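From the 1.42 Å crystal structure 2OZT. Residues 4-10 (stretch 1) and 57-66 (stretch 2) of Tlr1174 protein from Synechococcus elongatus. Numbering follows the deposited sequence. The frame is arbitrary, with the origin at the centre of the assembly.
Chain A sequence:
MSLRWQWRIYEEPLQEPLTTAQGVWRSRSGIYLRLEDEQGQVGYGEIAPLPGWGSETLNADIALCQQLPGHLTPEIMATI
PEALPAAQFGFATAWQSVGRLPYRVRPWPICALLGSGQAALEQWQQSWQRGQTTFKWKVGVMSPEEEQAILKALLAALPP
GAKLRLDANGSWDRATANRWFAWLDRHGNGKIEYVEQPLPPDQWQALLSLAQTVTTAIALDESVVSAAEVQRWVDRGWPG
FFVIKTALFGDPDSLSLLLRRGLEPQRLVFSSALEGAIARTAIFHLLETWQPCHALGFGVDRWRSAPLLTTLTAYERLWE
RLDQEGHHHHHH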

# COMPACT_ATOMS: atom_id res chain seq x y z
N ARG A 4 -3.56 23.77 -18.03
CA ARG A 4 -3.68 22.77 -19.10
C ARG A 4 -3.08 21.46 -18.61
O ARG A 4 -2.27 21.43 -17.69
N TRP A 5 -3.47 20.37 -19.28
CA TRP A 5 -2.92 19.07 -18.87
C TRP A 5 -2.93 18.06 -20.01
O TRP A 5 -3.57 18.27 -21.06
N GLN A 6 -2.19 16.97 -19.79
CA GLN A 6 -2.13 15.86 -20.72
C GLN A 6 -2.03 14.60 -19.86
O GLN A 6 -1.61 14.64 -18.70
N TRP A 7 -2.37 13.46 -20.48
CA TRP A 7 -2.23 12.14 -19.83
C TRP A 7 -1.64 11.16 -20.85
O TRP A 7 -1.85 11.32 -22.08
N ARG A 8 -0.88 10.18 -20.36
CA ARG A 8 -0.31 9.10 -21.15
C ARG A 8 -0.45 7.81 -20.40
O ARG A 8 -0.16 7.77 -19.21
N ILE A 9 -0.85 6.75 -21.11
CA ILE A 9 -0.81 5.39 -20.55
C ILE A 9 0.62 4.91 -20.47
O ILE A 9 1.46 5.29 -21.28
N TYR A 10 0.87 4.05 -19.47
CA TYR A 10 2.13 3.30 -19.39
C TYR A 10 1.83 1.84 -19.16
O TYR A 10 0.80 1.53 -18.63
N THR A 57 -11.15 0.23 -12.41
CA THR A 57 -10.33 -0.33 -13.49
C THR A 57 -9.60 0.79 -14.23
O THR A 57 -10.07 1.91 -14.30
N LEU A 58 -8.45 0.46 -14.79
CA LEU A 58 -7.72 1.42 -15.57
C LEU A 58 -8.60 1.89 -16.72
O LEU A 58 -8.58 3.08 -17.09
N ASN A 59 -9.36 1.00 -17.34
CA ASN A 59 -10.24 1.47 -18.44
C ASN A 59 -11.22 2.53 -18.01
O ASN A 59 -11.49 3.50 -18.77
N ALA A 60 -11.73 2.43 -16.80
CA ALA A 60 -12.65 3.44 -16.31
C ALA A 60 -11.92 4.77 -16.04
O ALA A 60 -12.48 5.87 -16.26
N ASP A 61 -10.67 4.71 -15.57
CA ASP A 61 -9.87 5.92 -15.35
C ASP A 61 -9.56 6.60 -16.70
O ASP A 61 -9.53 7.85 -16.82
N ILE A 62 -9.32 5.77 -17.73
CA ILE A 62 -9.04 6.30 -19.08
C ILE A 62 -10.26 7.04 -19.60
O ILE A 62 -10.16 8.18 -20.11
N ALA A 63 -11.43 6.44 -19.44
CA ALA A 63 -12.67 7.07 -19.86
C ALA A 63 -12.84 8.42 -19.14
O ALA A 63 -13.19 9.43 -19.74
N LEU A 64 -12.58 8.44 -17.83
CA LEU A 64 -12.61 9.67 -17.06
C LEU A 64 -11.69 10.70 -17.67
O LEU A 64 -12.11 11.86 -17.89
N CYS A 65 -10.44 10.33 -17.96
CA CYS A 65 -9.50 11.29 -18.53
C CYS A 65 -10.02 11.86 -19.84
O CYS A 65 -9.82 13.02 -20.13
N GLN A 66 -10.72 11.04 -20.62
CA GLN A 66 -11.21 11.51 -21.93
C GLN A 66 -12.46 12.37 -21.80
O GLN A 66 -12.82 13.08 -22.76

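Which side chains of the strand can reach the helix at all? Strand 4-10 runs nearly antiparallel to helix 58-66, at 155° between their directions, and its alternation sets the answer. R4, Q6 and R8, all with chi1 in m, are out of reach, while W5, W7 and I9 direct their CA-to-CB bonds toward the helix.

How does W5 begin the contact? Its chi1 is p (65°), and the far end of the indole arrives beside C65. CH2 of W5 lies 3.4 Å from the backbone O of C65, which sits at the ring edge near its plane, and 4.1 Å from CB of C65. The ring nitrogen NE1 is satisfied by a hydrogen bond elsewhere in the structure.

What makes W7 the centre of the packing? With chi1 p (72°) and chi2 -92°, its indole turns a face to C65, the helix residue nearest in register. CB of C65 stands 3.6 Å from the centroid of the five-membered ring of W7, only 10° off the normal, a CH-pi contact. C65, with chi1 m, also places SG over this face, 4.4 Å from the same centroid. Farther along the indole, W7 CH2 meets CG2 of I62 (chi1 m) at 3.6 Å, and W7 CZ2 approaches CG of Q66 at 4.1 Å; Q66 leaves its backbone sideways, but the end of its side chain comes nearer.

Where does the contact end, and does any polar bond hold it? I9, extended with both chi angles t, brings CD1 to 4.0 Å from CD1 of I62 and 4.1 Å from CD2 of L58, whose rotamer is t, p. The CA-to-CB bond of Y10 then points away; the end of its side chain comes nearer but makes no contact. No hydrogen bond crosses between the stretches, so close packing of largely apolar groups joins them.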

# COMPACT_ATOMS: atom_id res chain seq x y z
CB ARG A 4 -2.96 23.25 -20.36
CG ARG A 4 -3.57 24.55 -20.97
CD ARG A 4 -4.91 24.27 -21.64
NE ARG A 4 -5.69 25.48 -21.89
CZ ARG A 4 -7.01 25.50 -22.10
NH1 ARG A 4 -7.71 24.37 -22.09
NH2 ARG A 4 -7.63 26.65 -22.33
CB TRP A 5 -3.73 18.52 -17.69
CG TRP A 5 -5.14 18.20 -18.01
CD1 TRP A 5 -6.16 19.09 -18.28
CD2 TRP A 5 -5.73 16.89 -18.11
NE1 TRP A 5 -7.32 18.42 -18.56
CE2 TRP A 5 -7.09 17.07 -18.45
CE3 TRP A 5 -5.23 15.59 -17.94
CZ2 TRP A 5 -7.96 16.01 -18.64
CZ3 TRP A 5 -6.11 14.53 -18.13
CH2 TRP A 5 -7.45 14.75 -18.48
CB GLN A 6 -0.88 15.93 -21.58
CG GLN A 6 -0.73 17.17 -22.50
CD GLN A 6 0.66 17.22 -23.06
OE1 GLN A 6 1.61 17.66 -22.40
NE2 GLN A 6 0.82 16.71 -24.27
CB TRP A 7 -3.58 11.70 -19.29
CG TRP A 7 -4.56 11.29 -20.31
CD1 TRP A 7 -5.50 12.08 -20.93
CD2 TRP A 7 -4.77 9.95 -20.81
NE1 TRP A 7 -6.26 11.32 -21.81
CE2 TRP A 7 -5.81 10.01 -21.76
CE3 TRP A 7 -4.16 8.71 -20.56
CZ2 TRP A 7 -6.25 8.88 -22.46
CZ3 TRP A 7 -4.59 7.59 -21.26
CH2 TRP A 7 -5.62 7.68 -22.19
CB ARG A 8 1.18 9.33 -21.42
CG ARG A 8 1.38 10.55 -22.35
CD ARG A 8 2.86 10.92 -22.61
NE ARG A 8 2.97 12.05 -23.57
CZ ARG A 8 4.13 12.57 -24.02
NH1 ARG A 8 5.30 12.08 -23.63
NH2 ARG A 8 4.11 13.59 -24.88
CB ILE A 9 -1.65 4.44 -21.40
CG1 ILE A 9 -2.06 3.23 -20.55
CG2 ILE A 9 -0.87 3.99 -22.66
CD1 ILE A 9 -3.12 2.32 -21.19
CB TYR A 10 3.04 3.86 -18.29
CG TYR A 10 2.68 3.54 -16.84
CD1 TYR A 10 2.97 2.30 -16.28
CD2 TYR A 10 2.08 4.50 -16.03
CE1 TYR A 10 2.70 2.02 -14.96
CE2 TYR A 10 1.81 4.24 -14.67
CZ TYR A 10 2.11 2.99 -14.15
OH TYR A 10 1.86 2.72 -12.81
CB THR A 57 -11.17 -1.10 -14.54
OG1 THR A 57 -12.07 -0.19 -15.19
CG2 THR A 57 -11.95 -2.27 -13.84
CB LEU A 58 -6.42 0.83 -16.09
CG LEU A 58 -5.54 1.82 -16.84
CD1 LEU A 58 -5.14 2.99 -15.92
CD2 LEU A 58 -4.29 1.13 -17.40
CB ASN A 59 -10.99 0.28 -19.05
CG ASN A 59 -10.09 -0.60 -19.89
OD1 ASN A 59 -8.92 -0.29 -20.14
ND2 ASN A 59 -10.62 -1.76 -20.29
CB ALA A 60 -13.33 2.93 -15.02
CB ASP A 61 -8.56 5.56 -14.67
CG ASP A 61 -8.75 5.07 -13.23
OD1 ASP A 61 -9.68 5.55 -12.55
OD2 ASP A 61 -7.93 4.24 -12.81
CB ILE A 62 -8.59 5.17 -20.08
CG1 ILE A 62 -7.18 4.71 -19.74
CG2 ILE A 62 -8.56 5.73 -21.53
CD1 ILE A 62 -6.85 3.34 -20.31
CB ALA A 63 -13.84 6.18 -19.62
CB LEU A 64 -12.12 9.40 -15.62
CG LEU A 64 -12.02 10.71 -14.82
CD1 LEU A 64 -13.39 11.31 -14.44
CD2 LEU A 64 -11.10 10.54 -13.63
CB CYS A 65 -8.12 10.67 -18.75
SG CYS A 65 -7.28 10.45 -17.14
CB GLN A 66 -11.48 10.31 -22.86
CG GLN A 66 -10.20 9.61 -23.20
CD GLN A 66 -10.35 8.57 -24.27
OE1 GLN A 66 -11.25 7.73 -24.23
NE2 GLN A 66 -9.45 8.62 -25.23